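Local coordinates for protein D-glyceraldehyde dehydrogenase (NADP(+)) (Thermoplasma acidophilum, PDB 5IZD) that oxidises D-glyceraldehyde to (R)-glycerate with NADP(+) in the non-phosphorylated Entner-Doudoroff pathway, working as a homotetramer, at residues A[35-40]-A[199-204]; A[41-46]-A[213-218]; A[87-92]-A[176-181]; A[219-224]-A[242-247]. All coordinates share one frame; numbering follows the deposited sequence.

Interaction 1 of 4, residues A[35-40]-A[199-204]; sequences EAATRD and NFITGR. With NAP (NADP nicotinamide-adenine-dinucleotide phosphate), chain I.
Ala-36 and Gly-203 bring the two backbones within 4.3 Å, CA to CA, where the loop leaving strand 30-35 passes the loop that follows strand 198-200. One main-chain bond joins them, from Ala-37 N to Thr-202 O at 2.9 Å. Gly-203 suits this crossing because its extended backbone with positive phi (149°) is awkward for any residue with a CB, and a CB would also press on Ala-37 N. Thr-202 adds the second bond: OG1, lying between the backbone N and the carbonyl carbon (chi1 56°), donates to Glu-35 O at 2.6 Å, in the carbonyl plane and on a lone pair. The same hydroxyl accepts from a water that in turn accepts from Glu-35 N, while the carboxylate of Glu-35 turns away to Ser-14 N. The small methyl CB of Ala-37 meets Ile-201 CG2 at 3.6 Å. Next along the chain, Arg-204 CA approaches phosphate oxygen O1X of the bound NADP at 3.4 Å. Glu-35 O and N are thus met by the threonine hydroxyl and a water, and Ala-37 N by a main-chain carbonyl, tying the N-terminal part of the fold to a loop that lines the cofactor pocket.

Interaction 2 of 4, residues A[41-46]-A[213-218]; sequences DVDRAI and VEHKKV
The imidazole of His-215 carries Ile-46 on one face, with Asp-43 and Lys-217 CG at its edge. Ile-46 CD1 sits 3.8 Å from the His-215 ring centroid, 19° off the normal, in a CH-pi contact displaced toward the rim, with CG as its nearest ring atom. The two side chains meet tip to tip; chi1 of His-215 (-163°) sets CG anti to the backbone N, on a CB that points toward the helix. At the edge, His-215 NE2 gives a weak, bent hydrogen bond to Asp-43 OD1 (3.0 Å), and carboxylate and ring planes stand 70° apart. The same OD1 is also bonded to Tyr-211 OH, its stronger partner. His-215 ND1 accepts a weak bond from Lys-217 N at 3.3 Å, within the type I turn from His-215 to Val-218.

Ile-46 suits its place because its branches reach several neighbours: CG2 rests 3.9 Å from Lys-217 CB, and CD1 lies 4.0 Å from Val-218 CG2. The extended Lys-217 chain crosses Ile-46, and its NZ forms salt bridges with Glu-50 and Asp-47. Helix 39-77 is thereby joined to the turn linking helix 205-214 with strand 220-224 in the cofactor-binding part of the fold. With NE2 donating and ND1 accepting, the bonding is consistent with a neutral ring protonated on NE2; a further proton on ND1 would cost the bond from Lys-217 N.

Interaction 3 of 4, residues A[87-92]-A[176-181]; sequences MEENGK and DTPGSA
Glu-89, near the C-terminal end of helix 79-90, turns its carboxylate to the N-terminus of helix 178-190 and accepts hydrogen bonds from two N-H groups of that helix's first turn, in the NADP-binding part of the aldehyde dehydrogenase fold. Gly-179 N donates to Glu-89 OE1 at 2.8 Å, on the syn side and 21° out of the carboxylate plane. Ser-180 N reaches Glu-89 OE2 at 3.2 Å from well above that plane. Glutamate suits this position because its chain is long enough, chi2 (-165°) carrying CD across to the neighbouring helix, and its negative charge would be favoured by the helix dipole. Gly-179 suits the near side, since a CB there would collide with OE1.

A water completes the polar network: it donates to Glu-89 OE2 at 2.6 Å and to Asn-90 OD1 at 3.0 Å, and it accepts from Ser-180 OG at 2.9 Å. Asn-90 uses its other end on Trp-148 O, next to Asn-149, a probable transition-state stabiliser, so its amide has partners on both O and N. The main-chain oxygens of Glu-89 and Asp-176 are both bonded by Lys-22 NZ. Gly-91, with positive phi, lets the chain leave the helix just after this site. The threonine methyl packs against the amide: Thr-177 CG2 lies 3.3 Å from Asn-90 OD1, the two side chains crossing at about a right angle.

Interaction 4 of 4, residues A[219-224]-A[242-247]; sequences NLITMT and AKLILE
Ile-221 and Leu-244 pair at the apolar centre, lying side by side with Ile-221 CB 3.8 Å from Leu-244 CD2. On the same face Met-223 CB meets Leu-246 CD2; at the strand start Ile-221 CD1 reaches Ala-242 CB, a small methyl. Flexible Met-223, bent at chi2 (-90°), also touches the bound NADP. On the other face Leu-220 CD1 lies against the aliphatic Lys-243 CG, whose amine continues to a salt bridge with Glu-466, and beta-branched Thr-222 runs beside Ile-245.

The strands run parallel, their directions differing by 4°, and five backbone bonds join them; that from Ile-221 N to Lys-243 O (2.8 Å) is nearly linear at the carbonyl. Toward the polar edge, Thr-224 OG1 and Glu-247 OE2 share a water, which accepts from the hydroxyl at 2.9 Å and donates to the carboxylate at 3.0 Å. Thr-224 OG1 also bonds Lys-158, and OE1 of Glu-247, the predicted proton acceptor, takes the N-H of Gly-249. With helix 227-236, which covers Ile-221 and Met-223, the strands form a beta-alpha-beta crossover of the cofactor-binding domain, with strand 130-145 beside strand 220-224 and Met-234 of the second subunit packing on Leu-244.

How the interactions relate
Interactions 1, 3 and 4 are buried, whereas interaction 2 lies partly at the surface and relies on a ring face and a weak side-chain bond. Interactions 1 and 2 share helix 39-77 and touch, Ile-201 CG1 packing on Ala-45 CB. Interaction 1 also meets interaction 3, through Phe-200 on Ala-181. Interaction 2 leads on to interaction 4, with Val-213 O against Ile-221 CD1. Chemistry follows place: regular backbone bonds and apolar pairs in the sheet of 219-224 with 242-247, a charged carboxylate at a helix start in 87-92 with 176-181, and a hydroxyl bridging two loops in 35-40 with 199-204. Interactions 1, 2 and 4 contribute residues to the NADP pocket; in interaction 3, Asp-176 lies near the cofactor.

Interaction 1 of 4, residues A[35-40]-A[199-204]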
# COMPACT_ATOMS: atom_id res chain seq x y z
N GLU A 35 -8.72 -24.81 35.97
CA GLU A 35 -10.10 -25.27 35.78
C GLU A 35 -10.29 -26.00 34.42
O GLU A 35 -9.76 -25.57 33.38
CB GLU A 35 -11.08 -24.10 35.92
CG GLU A 35 -10.99 -23.42 37.27
CD GLU A 35 -11.56 -24.31 38.39
OE1 GLU A 35 -12.71 -24.80 38.22
OE2 GLU A 35 -10.85 -24.51 39.39
N ALA A 36 -10.99 -27.13 34.47
CA ALA A 36 -11.43 -27.83 33.23
C ALA A 36 -12.74 -27.28 32.70
O ALA A 36 -13.79 -27.74 33.07
CB ALA A 36 -11.52 -29.34 33.44
N ALA A 37 -12.70 -26.29 31.84
CA ALA A 37 -13.96 -25.72 31.32
C ALA A 37 -14.89 -26.78 30.66
O ALA A 37 -14.42 -27.65 29.95
CB ALA A 37 -13.65 -24.60 30.31
N THR A 38 -16.20 -26.67 30.83
CA THR A 38 -17.15 -27.49 30.07
C THR A 38 -17.58 -26.84 28.72
O THR A 38 -17.37 -25.65 28.48
CB THR A 38 -18.44 -27.67 30.85
OG1 THR A 38 -19.10 -26.39 30.99
CG2 THR A 38 -18.17 -28.24 32.21
N ARG A 39 -18.28 -27.64 27.93
CA ARG A 39 -18.98 -27.19 26.78
C ARG A 39 -19.89 -26.00 27.11
O ARG A 39 -20.00 -25.08 26.33
CB ARG A 39 -19.73 -28.36 26.10
CG ARG A 39 -18.80 -29.37 25.41
N ASP A 40 -20.51 -25.99 28.28
CA ASP A 40 -21.39 -24.84 28.64
C ASP A 40 -20.57 -23.56 29.04
O ASP A 40 -21.02 -22.43 28.78
CB ASP A 40 -22.40 -25.29 29.68
CG ASP A 40 -22.98 -26.67 29.35
OD1 ASP A 40 -23.91 -26.81 28.54
OD2 ASP A 40 -22.43 -27.66 29.89
N ASN A 199 -12.21 -13.20 26.89
CA ASN A 199 -12.58 -14.35 27.73
C ASN A 199 -11.46 -15.38 27.72
O ASN A 199 -10.81 -15.58 26.69
CB ASN A 199 -13.89 -14.97 27.26
CG ASN A 199 -15.01 -13.95 27.12
OD1 ASN A 199 -15.79 -13.73 28.07
ND2 ASN A 199 -15.07 -13.29 26.00
N PHE A 200 -11.31 -16.08 28.86
CA PHE A 200 -10.20 -16.97 29.15
C PHE A 200 -10.77 -18.30 29.59
O PHE A 200 -11.48 -18.38 30.62
CB PHE A 200 -9.34 -16.38 30.27
CG PHE A 200 -8.12 -17.20 30.63
CD1 PHE A 200 -7.07 -17.35 29.74
CD2 PHE A 200 -8.04 -17.85 31.85
CE1 PHE A 200 -5.94 -18.08 30.10
CE2 PHE A 200 -6.90 -18.60 32.21
CZ PHE A 200 -5.85 -18.72 31.31
N ILE A 201 -10.47 -19.32 28.80
CA ILE A 201 -10.99 -20.66 28.98
C ILE A 201 -9.81 -21.63 28.97
O ILE A 201 -9.03 -21.69 27.98
CB ILE A 201 -11.93 -21.02 27.82
CG1 ILE A 201 -13.26 -20.30 27.96
CG2 ILE A 201 -12.18 -22.53 27.76
CD1 ILE A 201 -14.13 -20.82 29.08
N THR A 202 -9.68 -22.41 30.03
CA THR A 202 -8.67 -23.45 30.12
C THR A 202 -9.43 -24.79 30.10
O THR A 202 -10.60 -24.87 30.48
CB THR A 202 -7.81 -23.36 31.44
OG1 THR A 202 -8.64 -23.40 32.61
CG2 THR A 202 -6.91 -22.08 31.44
N GLY A 203 -8.71 -25.82 29.68
CA GLY A 203 -9.23 -27.16 29.56
C GLY A 203 -8.51 -27.84 28.42
O GLY A 203 -8.00 -27.15 27.48
N ARG A 204 -8.47 -29.16 28.47
CA ARG A 204 -7.73 -29.97 27.52
C ARG A 204 -8.35 -29.85 26.12
O ARG A 204 -9.59 -29.92 25.96
CB ARG A 204 -7.63 -31.44 27.94
CG ARG A 204 -7.10 -31.70 29.36
PA NAP I . -0.73 -28.68 20.20
O1A NAP I . -1.44 -29.95 20.54
O2A NAP I . -0.66 -28.27 18.75
O5B NAP I . -1.38 -27.48 21.10
C5B NAP I . -1.57 -26.12 20.65
C4B NAP I . -2.89 -25.55 21.18
O4B NAP I . -4.00 -26.21 20.55
C3B NAP I . -3.09 -25.81 22.69
O3B NAP I . -3.84 -24.71 23.27
C2B NAP I . -3.89 -27.08 22.71
O2B NAP I . -4.55 -27.33 23.96
C1B NAP I . -4.84 -26.84 21.57
N9A NAP I . -5.51 -28.03 21.03
C8A NAP I . -5.13 -29.33 21.13
N7A NAP I . -5.99 -30.14 20.54
C5A NAP I . -6.95 -29.28 19.99
C6A NAP I . -8.10 -29.51 19.24
N6A NAP I . -8.50 -30.74 18.87
N1A NAP I . -8.84 -28.45 18.86
C2A NAP I . -8.47 -27.22 19.25
N3A NAP I . -7.39 -26.91 19.99
C4A NAP I . -6.66 -28.01 20.31
O3 NAP I . 0.75 -28.81 20.77
PN NAP I . 1.47 -30.01 21.57
O1N NAP I . 0.81 -30.20 22.92
O2N NAP I . 2.95 -29.72 21.68
O5D NAP I . 1.23 -31.26 20.69
P2B NAP I . -3.94 -28.51 24.95
O1X NAP I . -4.90 -28.59 26.14
O2X NAP I . -2.62 -28.10 25.40
O3X NAP I . -3.92 -29.82 24.22
O HOH W 1 -7.95 -22.02 34.62

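Interaction 2 of 4, residues A[41-46]-A[213-218]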
# COMPACT_ATOMS: atom_id res chain seq x y z
N ASP A 41 -19.38 -23.74 29.61
CA ASP A 41 -18.47 -22.62 29.89
C ASP A 41 -17.98 -21.94 28.59
O ASP A 41 -17.94 -20.72 28.51
CB ASP A 41 -17.30 -23.04 30.79
CG ASP A 41 -17.76 -23.45 32.18
OD1 ASP A 41 -18.79 -22.90 32.68
OD2 ASP A 41 -17.12 -24.38 32.77
N VAL A 42 -17.66 -22.76 27.59
CA VAL A 42 -17.30 -22.30 26.26
C VAL A 42 -18.42 -21.49 25.60
O VAL A 42 -18.19 -20.39 25.14
CB VAL A 42 -16.91 -23.49 25.35
CG1 VAL A 42 -16.76 -23.06 23.92
CG2 VAL A 42 -15.61 -24.14 25.83
N ASP A 43 -19.62 -22.06 25.57
CA ASP A 43 -20.82 -21.33 25.12
C ASP A 43 -21.00 -19.96 25.80
O ASP A 43 -21.15 -18.98 25.07
CB ASP A 43 -22.08 -22.18 25.25
CG ASP A 43 -22.15 -23.28 24.20
OD1 ASP A 43 -21.37 -23.30 23.25
OD2 ASP A 43 -22.99 -24.18 24.32
N ARG A 44 -20.96 -19.88 27.13
CA ARG A 44 -21.09 -18.57 27.78
C ARG A 44 -20.00 -17.60 27.34
O ARG A 44 -20.28 -16.41 27.13
CB ARG A 44 -21.07 -18.63 29.31
CG ARG A 44 -22.31 -19.20 29.95
CD ARG A 44 -22.51 -18.77 31.42
NE ARG A 44 -21.30 -18.69 32.24
CZ ARG A 44 -20.62 -19.73 32.74
NH1 ARG A 44 -20.99 -21.02 32.49
NH2 ARG A 44 -19.53 -19.50 33.49
N ALA A 45 -18.77 -18.12 27.18
CA ALA A 45 -17.66 -17.27 26.79
C ALA A 45 -17.84 -16.73 25.37
O ALA A 45 -17.68 -15.53 25.16
CB ALA A 45 -16.33 -17.99 26.97
N ILE A 46 -18.18 -17.59 24.41
CA ILE A 46 -18.43 -17.18 23.04
C ILE A 46 -19.62 -16.23 22.95
O ILE A 46 -19.55 -15.24 22.24
CB ILE A 46 -18.59 -18.39 22.10
CG1 ILE A 46 -17.22 -19.05 21.87
CG2 ILE A 46 -19.18 -17.99 20.75
CD1 ILE A 46 -17.34 -20.44 21.30
N VAL A 213 -13.63 -24.83 18.23
CA VAL A 213 -13.31 -24.47 16.85
C VAL A 213 -14.49 -24.61 15.89
O VAL A 213 -14.60 -23.79 15.01
CB VAL A 213 -12.09 -25.19 16.28
CG1 VAL A 213 -10.87 -24.99 17.18
CG2 VAL A 213 -12.35 -26.65 16.06
N GLU A 214 -15.33 -25.62 16.04
CA GLU A 214 -16.47 -25.75 15.10
C GLU A 214 -17.77 -24.94 15.40
O GLU A 214 -18.70 -24.99 14.63
CB GLU A 214 -16.79 -27.21 14.89
CG GLU A 214 -17.33 -27.89 16.11
CD GLU A 214 -17.37 -29.40 15.97
OE1 GLU A 214 -18.00 -30.01 16.87
OE2 GLU A 214 -16.85 -29.98 14.98
N HIS A 215 -17.79 -24.19 16.50
CA HIS A 215 -18.96 -23.46 17.01
C HIS A 215 -19.52 -22.47 15.96
O HIS A 215 -18.75 -21.72 15.38
CB HIS A 215 -18.53 -22.69 18.27
CG HIS A 215 -19.66 -22.22 19.13
ND1 HIS A 215 -20.41 -21.12 18.81
CD2 HIS A 215 -20.13 -22.66 20.32
CE1 HIS A 215 -21.33 -20.92 19.74
NE2 HIS A 215 -21.17 -21.83 20.68
N LYS A 216 -20.84 -22.46 15.78
CA LYS A 216 -21.51 -21.71 14.70
C LYS A 216 -21.16 -20.20 14.69
O LYS A 216 -21.19 -19.57 13.62
CB LYS A 216 -23.06 -21.90 14.73
CG LYS A 216 -23.57 -23.34 14.53
N LYS A 217 -20.84 -19.65 15.86
CA LYS A 217 -20.57 -18.21 16.04
C LYS A 217 -19.10 -17.75 15.92
O LYS A 217 -18.81 -16.56 16.00
CB LYS A 217 -21.12 -17.75 17.41
CG LYS A 217 -22.61 -18.07 17.65
CD LYS A 217 -23.07 -17.58 19.00
CE LYS A 217 -24.58 -17.66 19.13
NZ LYS A 217 -24.92 -16.83 20.32
N VAL A 218 -18.16 -18.68 15.78
CA VAL A 218 -16.75 -18.35 15.68
C VAL A 218 -16.45 -17.85 14.28
O VAL A 218 -16.85 -18.47 13.31
CB VAL A 218 -15.88 -19.57 16.09
CG1 VAL A 218 -14.42 -19.39 15.76
CG2 VAL A 218 -16.00 -19.76 17.57

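Interaction 3 of 4, residues A[87-92]-A[176-181]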
# COMPACT_ATOMS: atom_id res chain seq x y z
N MET A 87 9.57 -19.12 34.30
CA MET A 87 10.65 -19.97 34.81
C MET A 87 10.06 -21.14 35.54
O MET A 87 10.55 -22.25 35.38
CB MET A 87 11.67 -19.22 35.67
CG MET A 87 12.47 -18.18 34.86
SD MET A 87 13.78 -17.48 35.90
CE MET A 87 12.80 -16.31 36.85
N GLU A 88 8.96 -20.92 36.26
CA GLU A 88 8.32 -22.01 37.05
C GLU A 88 7.57 -23.02 36.13
O GLU A 88 7.73 -24.23 36.27
CB GLU A 88 7.36 -21.47 38.13
CG GLU A 88 7.98 -20.77 39.35
N GLU A 89 6.77 -22.51 35.18
CA GLU A 89 5.98 -23.40 34.30
C GLU A 89 6.76 -24.12 33.22
O GLU A 89 6.40 -25.21 32.80
CB GLU A 89 4.81 -22.65 33.64
CG GLU A 89 3.70 -22.21 34.61
CD GLU A 89 2.39 -21.79 33.87
OE1 GLU A 89 1.31 -22.20 34.38
OE2 GLU A 89 2.42 -21.10 32.80
N ASN A 90 7.78 -23.46 32.72
CA ASN A 90 8.52 -23.95 31.56
C ASN A 90 9.96 -24.36 31.90
O ASN A 90 10.54 -25.11 31.17
CB ASN A 90 8.55 -22.90 30.46
CG ASN A 90 7.19 -22.69 29.79
OD1 ASN A 90 6.21 -22.26 30.44
ND2 ASN A 90 7.10 -23.00 28.51
N GLY A 91 10.51 -23.87 33.02
CA GLY A 91 11.90 -24.17 33.41
C GLY A 91 12.88 -23.42 32.52
O GLY A 91 14.06 -23.78 32.48
N LYS A 92 12.43 -22.37 31.82
CA LYS A 92 13.33 -21.58 30.95
C LYS A 92 14.47 -20.92 31.71
O LYS A 92 14.26 -20.38 32.82
CB LYS A 92 12.59 -20.44 30.24
CG LYS A 92 11.49 -20.88 29.32
CD LYS A 92 11.29 -19.95 28.12
CE LYS A 92 10.05 -20.41 27.38
NZ LYS A 92 9.90 -19.68 26.13
N ASP A 176 -0.29 -27.23 29.26
CA ASP A 176 0.97 -27.21 29.97
C ASP A 176 1.34 -25.86 30.61
O ASP A 176 2.23 -25.82 31.45
CB ASP A 176 2.12 -27.64 29.06
CG ASP A 176 2.04 -29.08 28.65
OD1 ASP A 176 2.38 -29.94 29.49
OD2 ASP A 176 1.63 -29.36 27.51
N THR A 177 0.68 -24.77 30.19
CA THR A 177 1.10 -23.42 30.58
C THR A 177 -0.09 -22.47 30.79
O THR A 177 -0.09 -21.36 30.26
CB THR A 177 2.06 -22.77 29.56
OG1 THR A 177 1.40 -22.64 28.28
CG2 THR A 177 3.35 -23.53 29.39
N PRO A 178 -1.06 -22.84 31.66
CA PRO A 178 -2.14 -21.92 31.92
C PRO A 178 -1.75 -20.57 32.59
O PRO A 178 -2.43 -19.57 32.37
CB PRO A 178 -3.04 -22.73 32.85
CG PRO A 178 -2.12 -23.62 33.61
CD PRO A 178 -1.18 -24.06 32.48
N GLY A 179 -0.70 -20.56 33.43
CA GLY A 179 -0.42 -19.48 34.40
C GLY A 179 -0.01 -18.17 33.69
O GLY A 179 -0.45 -17.06 34.03
N SER A 180 0.85 -18.30 32.70
CA SER A 180 1.37 -17.09 32.06
C SER A 180 0.24 -16.41 31.26
O SER A 180 0.12 -15.19 31.26
CB SER A 180 2.65 -17.41 31.26
OG SER A 180 2.38 -18.38 30.28
N ALA A 181 -0.64 -17.21 30.69
CA ALA A 181 -1.75 -16.66 29.91
C ALA A 181 -2.72 -15.93 30.86
O ALA A 181 -3.17 -14.83 30.58
CB ALA A 181 -2.46 -17.77 29.19
O HOH W 2 4.42 -20.10 31.43

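Interaction 4 of 4, residues A[219-224]-A[242-247]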
# COMPACT_ATOMS: atom_id res chain seq x y z
N ASN A 219 -15.73 -16.73 14.17
CA ASN A 219 -15.45 -16.19 12.83
C ASN A 219 -14.00 -16.36 12.34
O ASN A 219 -13.73 -16.34 11.11
CB ASN A 219 -15.82 -14.71 12.81
CG ASN A 219 -17.29 -14.46 13.15
OD1 ASN A 219 -17.60 -13.77 14.12
ND2 ASN A 219 -18.20 -15.05 12.38
N LEU A 220 -13.08 -16.49 13.30
CA LEU A 220 -11.65 -16.54 13.01
C LEU A 220 -10.95 -17.36 14.13
O LEU A 220 -11.33 -17.30 15.33
CB LEU A 220 -11.06 -15.14 12.88
CG LEU A 220 -9.58 -14.99 12.48
CD1 LEU A 220 -9.33 -13.62 11.90
CD2 LEU A 220 -8.70 -15.14 13.75
N ILE A 221 -10.06 -18.23 13.69
CA ILE A 221 -9.21 -19.03 14.57
C ILE A 221 -7.75 -18.69 14.29
O ILE A 221 -7.26 -18.81 13.13
CB ILE A 221 -9.47 -20.54 14.39
CG1 ILE A 221 -10.91 -20.85 14.86
CG2 ILE A 221 -8.56 -21.37 15.32
CD1 ILE A 221 -11.51 -22.09 14.26
N THR A 222 -7.07 -18.24 15.33
CA THR A 222 -5.66 -17.97 15.33
C THR A 222 -4.96 -18.97 16.27
O THR A 222 -5.32 -19.06 17.46
CB THR A 222 -5.33 -16.50 15.64
OG1 THR A 222 -3.92 -16.31 15.50
CG2 THR A 222 -5.78 -16.02 17.01
N MET A 223 -4.03 -19.76 15.74
CA MET A 223 -3.51 -20.94 16.46
C MET A 223 -2.06 -21.17 16.12
O MET A 223 -1.64 -20.94 14.96
CB MET A 223 -4.31 -22.21 16.15
CG MET A 223 -3.72 -23.50 16.67
SD MET A 223 -2.58 -24.33 15.55
CE MET A 223 -2.29 -25.93 16.33
N THR A 224 -1.30 -21.62 17.11
CA THR A 224 0.07 -22.03 16.88
C THR A 224 0.26 -23.33 17.64
O THR A 224 -0.27 -23.46 18.73
CB THR A 224 1.05 -20.92 17.30
OG1 THR A 224 0.87 -19.76 16.48
CG2 THR A 224 2.51 -21.37 17.22
N ALA A 242 -14.55 -20.56 9.28
CA ALA A 242 -13.72 -19.60 9.96
C ALA A 242 -12.46 -19.30 9.13
O ALA A 242 -11.93 -20.17 8.45
CB ALA A 242 -13.37 -20.05 11.37
N LYS A 243 -12.05 -18.03 9.14
CA LYS A 243 -10.75 -17.62 8.72
C LYS A 243 -9.71 -18.26 9.64
O LYS A 243 -9.84 -18.22 10.91
CB LYS A 243 -10.69 -16.09 8.73
CG LYS A 243 -9.31 -15.41 8.69
CD LYS A 243 -8.51 -15.82 7.53
CE LYS A 243 -7.14 -15.14 7.58
NZ LYS A 243 -7.21 -13.71 7.29
N LEU A 244 -8.71 -18.89 9.02
CA LEU A 244 -7.64 -19.59 9.76
C LEU A 244 -6.30 -18.86 9.71
O LEU A 244 -5.84 -18.40 8.60
CB LEU A 244 -7.50 -21.00 9.22
CG LEU A 244 -8.75 -21.88 9.42
CD1 LEU A 244 -8.44 -23.33 9.07
CD2 LEU A 244 -9.35 -21.84 10.81
N ILE A 245 -5.69 -18.68 10.89
CA ILE A 245 -4.30 -18.23 10.99
C ILE A 245 -3.64 -19.31 11.82
O ILE A 245 -3.99 -19.45 13.03
CB ILE A 245 -4.13 -16.88 11.69
CG1 ILE A 245 -4.93 -15.74 11.01
CG2 ILE A 245 -2.64 -16.54 11.80
CD1 ILE A 245 -5.05 -14.47 11.87
N LEU A 246 -2.84 -20.15 11.18
CA LEU A 246 -2.26 -21.36 11.78
C LEU A 246 -0.77 -21.34 11.50
O LEU A 246 -0.35 -21.22 10.31
CB LEU A 246 -2.78 -22.65 11.15
CG LEU A 246 -4.29 -22.86 11.09
CD1 LEU A 246 -4.61 -24.16 10.35
CD2 LEU A 246 -4.87 -22.83 12.48
N GLU A 247 -0.00 -21.56 12.55
CA GLU A 247 1.42 -21.72 12.45
C GLU A 247 1.86 -23.01 13.14
O GLU A 247 1.64 -23.15 14.34
CB GLU A 247 2.11 -20.50 13.03
CG GLU A 247 3.61 -20.46 12.66
CD GLU A 247 4.56 -20.86 13.77
OE1 GLU A 247 4.98 -22.04 13.80
OE2 GLU A 247 4.89 -19.98 14.62
O HOH W 3 3.10 -18.01 15.95